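Local coordinates for protein 5'-deoxynucleotidase (Pyrococcus horikoshii, PDB 2CQZ) that probably hydrolyses 2'-deoxyribonucleoside 5'-phosphates to deoxyribonucleosides and phosphate, as a metal-dependent homodimeric enzyme of the HD-domain family, at residues 122-125 with 126-130; 40-43 with 44-48. One frame throughout, in Å; residues are numbered along the deposited sequence.

Interaction 1: residues 122-125 with 126-130; sequences LVRI and ADKLD. With NI (nickel (II) ion), chain G.
Ala-126 N donates to Leu-122 O, one turn back along helix 118-140, at 2.9 Å. Its methyl is met by Ile-43 and Thr-44 of helix 33-53. Asp-127 follows, its N bonded to Val-123 O at 2.7 Å. With CG anti to the backbone N (chi1 -176°), its carboxylate stands off the helix and one oxygen, OD1, binds the nickel ion at 2.1 Å, while OD2 lies 3.6 Å from the metal. His-36, His-70 and Asp-71 supply the other protein ligands, so Asp-127 provides the closing aspartate of the H...HD...D signature of HD-domain hydrolases. Lys-128 N continues the ladder to Arg-124 O, and the two long side chains cross with Lys-128 CE 4.1 Å from Arg-124 CG. The guanidinium of Arg-124 turns instead to Tyr-112, hydrogen-bonding its carbonyl and making a cation-pi contact with its ring. Leu-129 N bonds to Ile-125 O at 2.8 Å, and Leu-129 CD1 lies 4.0 Å from Ile-125 CG2. Asp-130 N bonds to Ala-126 O; its OD2 hydrogen-bonds the nickel ligand His-36 at ND1, a second-shell contact, and OD1 forms a salt bridge with Lys-15 of the second subunit. Consecutive turns thus set Arg-124, Asp-127 and Lys-128 on one side and Ile-125 and Leu-129 on another; Arg-124 NH1, 5.3 Å from Asp-127 OD2 and not in contact, would probably add positive potential near the metal.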
loop_
_atom_site.group_PDB
_atom_site.type_symbol
_atom_site.label_atom_id
_atom_site.label_comp_id
_atom_site.label_asym_id
_atom_site.label_seq_id
_atom_site.Cartn_x
_atom_site.Cartn_y
_atom_site.Cartn_z
ATOM N N LEU A 122 -25.405 21.494 10.189
ATOM C CA LEU A 122 -24.884 21.457 8.831
ATOM C C LEU A 122 -23.606 20.611 8.770
ATOM O O LEU A 122 -23.449 19.747 7.900
ATOM C CB LEU A 122 -24.565 22.876 8.367
ATOM C CG LEU A 122 -23.845 22.993 7.020
ATOM C CD1 LEU A 122 -24.727 22.403 5.938
ATOM C CD2 LEU A 122 -23.526 24.454 6.719
ATOM N N VAL A 123 -22.687 20.867 9.693
ATOM C CA VAL A 123 -21.439 20.122 9.702
ATOM C C VAL A 123 -21.714 18.659 9.991
ATOM O O VAL A 123 -21.087 17.775 9.405
ATOM C CB VAL A 123 -20.450 20.670 10.766
ATOM C CG1 VAL A 123 -19.172 19.848 10.755
ATOM C CG2 VAL A 123 -20.146 22.143 10.489
ATOM N N ARG A 124 -22.656 18.407 10.898
ATOM C CA ARG A 124 -23.009 17.040 11.275
ATOM C C ARG A 124 -23.573 16.286 10.073
ATOM O O ARG A 124 -23.302 15.094 9.899
ATOM C CB ARG A 124 -24.028 17.050 12.416
ATOM C CG ARG A 124 -24.420 15.676 12.900
ATOM C CD ARG A 124 -23.306 15.039 13.703
ATOM N NE ARG A 124 -23.008 15.791 14.922
ATOM C CZ ARG A 124 -22.097 15.426 15.822
ATOM N NH1 ARG A 124 -21.390 14.314 15.641
ATOM N NH2 ARG A 124 -21.890 16.167 16.905
ATOM N N ILE A 125 -24.356 16.989 9.252
ATOM C CA ILE A 125 -24.950 16.409 8.050
ATOM C C ILE A 125 -23.846 16.140 7.033
ATOM O O ILE A 125 -23.804 15.069 6.425
ATOM C CB ILE A 125 -25.999 17.365 7.425
ATOM C CG1 ILE A 125 -27.244 17.409 8.314
ATOM C CG2 ILE A 125 -26.367 16.921 6.003
ATOM C CD1 ILE A 125 -28.300 18.391 7.828
ATOM N N ALA A 126 -22.958 17.123 6.863
ATOM C CA ALA A 126 -21.827 17.016 5.941
ATOM C C ALA A 126 -20.989 15.816 6.354
ATOM O O ALA A 126 -20.587 14.995 5.525
ATOM C CB ALA A 126 -20.983 18.279 5.999
ATOM N N ASP A 127 -20.739 15.719 7.652
ATOM C CA ASP A 127 -19.966 14.619 8.179
ATOM C C ASP A 127 -20.546 13.282 7.775
ATOM O O ASP A 127 -19.822 12.361 7.407
ATOM C CB ASP A 127 -19.939 14.653 9.685
ATOM C CG ASP A 127 -19.072 13.576 10.242
ATOM O OD1 ASP A 127 -17.857 13.626 9.969
ATOM O OD2 ASP A 127 -19.599 12.678 10.925
ATOM N N LYS A 128 -21.863 13.177 7.880
ATOM C CA LYS A 128 -22.555 11.944 7.550
ATOM C C LYS A 128 -22.626 11.686 6.053
ATOM O O LYS A 128 -22.523 10.546 5.609
ATOM C CB LYS A 128 -23.959 11.961 8.156
ATOM C CG LYS A 128 -23.959 11.785 9.662
ATOM C CD LYS A 128 -25.366 11.944 10.241
ATOM C CE LYS A 128 -25.360 11.829 11.761
ATOM N NZ LYS A 128 -24.769 10.543 12.218
ATOM N N LEU A 129 -22.800 12.743 5.272
ATOM C CA LEU A 129 -22.871 12.575 3.833
ATOM C C LEU A 129 -21.545 12.072 3.259
ATOM O O LEU A 129 -21.528 11.151 2.437
ATOM C CB LEU A 129 -23.299 13.880 3.158
ATOM C CG LEU A 129 -24.797 14.192 3.220
ATOM C CD1 LEU A 129 -25.062 15.494 2.485
ATOM C CD2 LEU A 129 -25.596 13.062 2.591
ATOM N N ASP A 130 -20.435 12.655 3.693
ATOM C CA ASP A 130 -19.134 12.219 3.212
ATOM C C ASP A 130 -19.030 10.731 3.504
ATOM O O ASP A 130 -18.629 9.940 2.647
ATOM C CB ASP A 130 -18.014 12.958 3.951
ATOM C CG ASP A 130 -16.628 12.502 3.532
ATOM O OD1 ASP A 130 -16.144 12.965 2.476
ATOM O OD2 ASP A 130 -16.026 11.680 4.256
HETATM NI NI NI G . -16.047 13.279 10.921
#

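Interaction 2: residues 40-43 with 44-48; sequences VAFI and TLVLA
Val-40 and Thr-44 meet in helix 33-53 of the HD domain, where a threonine hydroxyl doubles the usual i to i+4 backbone bond. Val-40 O accepts twice: from Thr-44 N at 2.8 Å and from Thr-44 OG1 at 2.7 Å. The two donors come from opposite faces of the carbonyl plane, and the hydroxyl stands 42° out of it. That reach follows from OG1 lying beside the backbone N and anti to the carbonyl carbon (chi1 -67°), which folds the hydroxyl back along the helix. The buried OG1 has a main-chain acceptor, while Ala-63, Leu-64 and Ala-67 of helix 60-69 touch its side chain, as does Ala-126 of helix 118-140. A valine here carries a methyl where the hydroxyl was, and would probably leave Val-40 O with the amide bond alone and press that methyl against it. Ala-41 O, Phe-42 O and Ile-43 O are satisfied by the amides of Leu-45, Val-46 and Leu-47. Ile-43 and Leu-47 lie alongside each other, CG2 to CD1 at 3.7 Å. Elsewhere on the helix, Val-46 CG2 makes a CH-pi contact over one face of the Phe-42 ring, 3.8 Å from its centroid and displaced toward the CE2-CZ rim.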
loop_
_atom_site.group_PDB
_atom_site.type_symbol
_atom_site.label_atom_id
_atom_site.label_comp_id
_atom_site.label_asym_id
_atom_site.label_seq_id
_atom_site.Cartn_x
_atom_site.Cartn_y
_atom_site.Cartn_z
ATOM N N VAL A 40 -15.854 16.712 4.395
ATOM C CA VAL A 40 -16.817 17.381 5.257
ATOM C C VAL A 40 -16.761 18.885 4.964
ATOM O O VAL A 40 -17.801 19.531 4.789
ATOM C CB VAL A 40 -16.526 17.081 6.748
ATOM C CG1 VAL A 40 -17.450 17.874 7.633
ATOM C CG2 VAL A 40 -16.723 15.597 7.023
ATOM N N ALA A 41 -15.553 19.436 4.861
ATOM C CA ALA A 41 -15.400 20.858 4.555
ATOM C C ALA A 41 -16.017 21.230 3.212
ATOM O O ALA A 41 -16.667 22.267 3.089
ATOM C CB ALA A 41 -13.928 21.250 4.563
ATOM N N PHE A 42 -15.816 20.395 2.200
ATOM C CA PHE A 42 -16.363 20.695 0.886
ATOM C C PHE A 42 -17.880 20.581 0.825
ATOM O O PHE A 42 -18.552 21.408 0.209
ATOM C CB PHE A 42 -15.758 19.790 -0.185
ATOM C CG PHE A 42 -16.240 20.118 -1.564
ATOM C CD1 PHE A 42 -15.886 21.323 -2.164
ATOM C CD2 PHE A 42 -17.130 19.277 -2.217
ATOM C CE1 PHE A 42 -16.409 21.678 -3.387
ATOM C CE2 PHE A 42 -17.654 19.625 -3.433
ATOM C CZ PHE A 42 -17.298 20.832 -4.020
ATOM N N ILE A 43 -18.417 19.539 1.447
ATOM C CA ILE A 43 -19.855 19.344 1.471
ATOM C C ILE A 43 -20.490 20.498 2.254
ATOM O O ILE A 43 -21.519 21.051 1.850
ATOM C CB ILE A 43 -20.217 17.986 2.113
ATOM C CG1 ILE A 43 -19.691 16.843 1.230
ATOM C CG2 ILE A 43 -21.723 17.889 2.301
ATOM C CD1 ILE A 43 -19.894 15.456 1.796
ATOM N N THR A 44 -19.859 20.875 3.363
ATOM C CA THR A 44 -20.350 21.984 4.174
ATOM C C THR A 44 -20.459 23.231 3.296
ATOM O O THR A 44 -21.454 23.953 3.346
ATOM C CB THR A 44 -19.398 22.278 5.350
ATOM O OG1 THR A 44 -19.410 21.175 6.260
ATOM C CG2 THR A 44 -19.826 23.540 6.084
ATOM N N LEU A 45 -19.437 23.481 2.484
ATOM C CA LEU A 45 -19.436 24.644 1.607
ATOM C C LEU A 45 -20.595 24.576 0.620
ATOM O O LEU A 45 -21.410 25.497 0.515
ATOM C CB LEU A 45 -18.106 24.732 0.844
ATOM C CG LEU A 45 -17.976 25.853 -0.192
ATOM C CD1 LEU A 45 -18.338 27.199 0.427
ATOM C CD2 LEU A 45 -16.561 25.873 -0.729
ATOM N N VAL A 46 -20.660 23.470 -0.105
ATOM C CA VAL A 46 -21.704 23.253 -1.096
ATOM C C VAL A 46 -23.116 23.387 -0.521
ATOM O O VAL A 46 -23.957 24.087 -1.098
ATOM C CB VAL A 46 -21.523 21.871 -1.744
ATOM C CG1 VAL A 46 -22.702 21.538 -2.637
ATOM C CG2 VAL A 46 -20.247 21.881 -2.563
ATOM N N LEU A 47 -23.376 22.717 0.604
ATOM C CA LEU A 47 -24.692 22.783 1.241
ATOM C C LEU A 47 -24.999 24.186 1.741
ATOM O O LEU A 47 -26.122 24.662 1.606
ATOM C CB LEU A 47 -24.788 21.800 2.410
ATOM C CG LEU A 47 -24.813 20.314 2.050
ATOM C CD1 LEU A 47 -24.925 19.489 3.319
ATOM C CD2 LEU A 47 -25.982 20.025 1.125
ATOM N N ALA A 48 -24.002 24.850 2.317
ATOM C CA ALA A 48 -24.198 26.203 2.819
ATOM C C ALA A 48 -24.778 27.102 1.732
ATOM O O ALA A 48 -25.669 27.899 2.003
ATOM C CB ALA A 48 -22.884 26.768 3.324
#

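Interactions 1 and 2 illustrate how two neighbouring helices of one HD domain can share a backbone pattern yet differ in side-chain chemistry. Their centres lie 8 Å apart, and they pack directly, Ala-126 CB against Thr-44 OG1 and Leu-122 CD1 against Leu-47 CB. Both contacts are largely buried, but interaction 1 sits nearer the centre of the chain and mixes a metal ligand and charged groups with its apolar packing. Interaction 2 is mostly hydrocarbon, its one side-chain hydroxyl bonded to its own helix. It meets the second subunit by apolar packing, interaction 1 by one charged residue. Both helices supply nickel ligands, His-36 from 33-53 and Asp-127 from 118-140, and Val-40 packs on Asp-127 beside the metal.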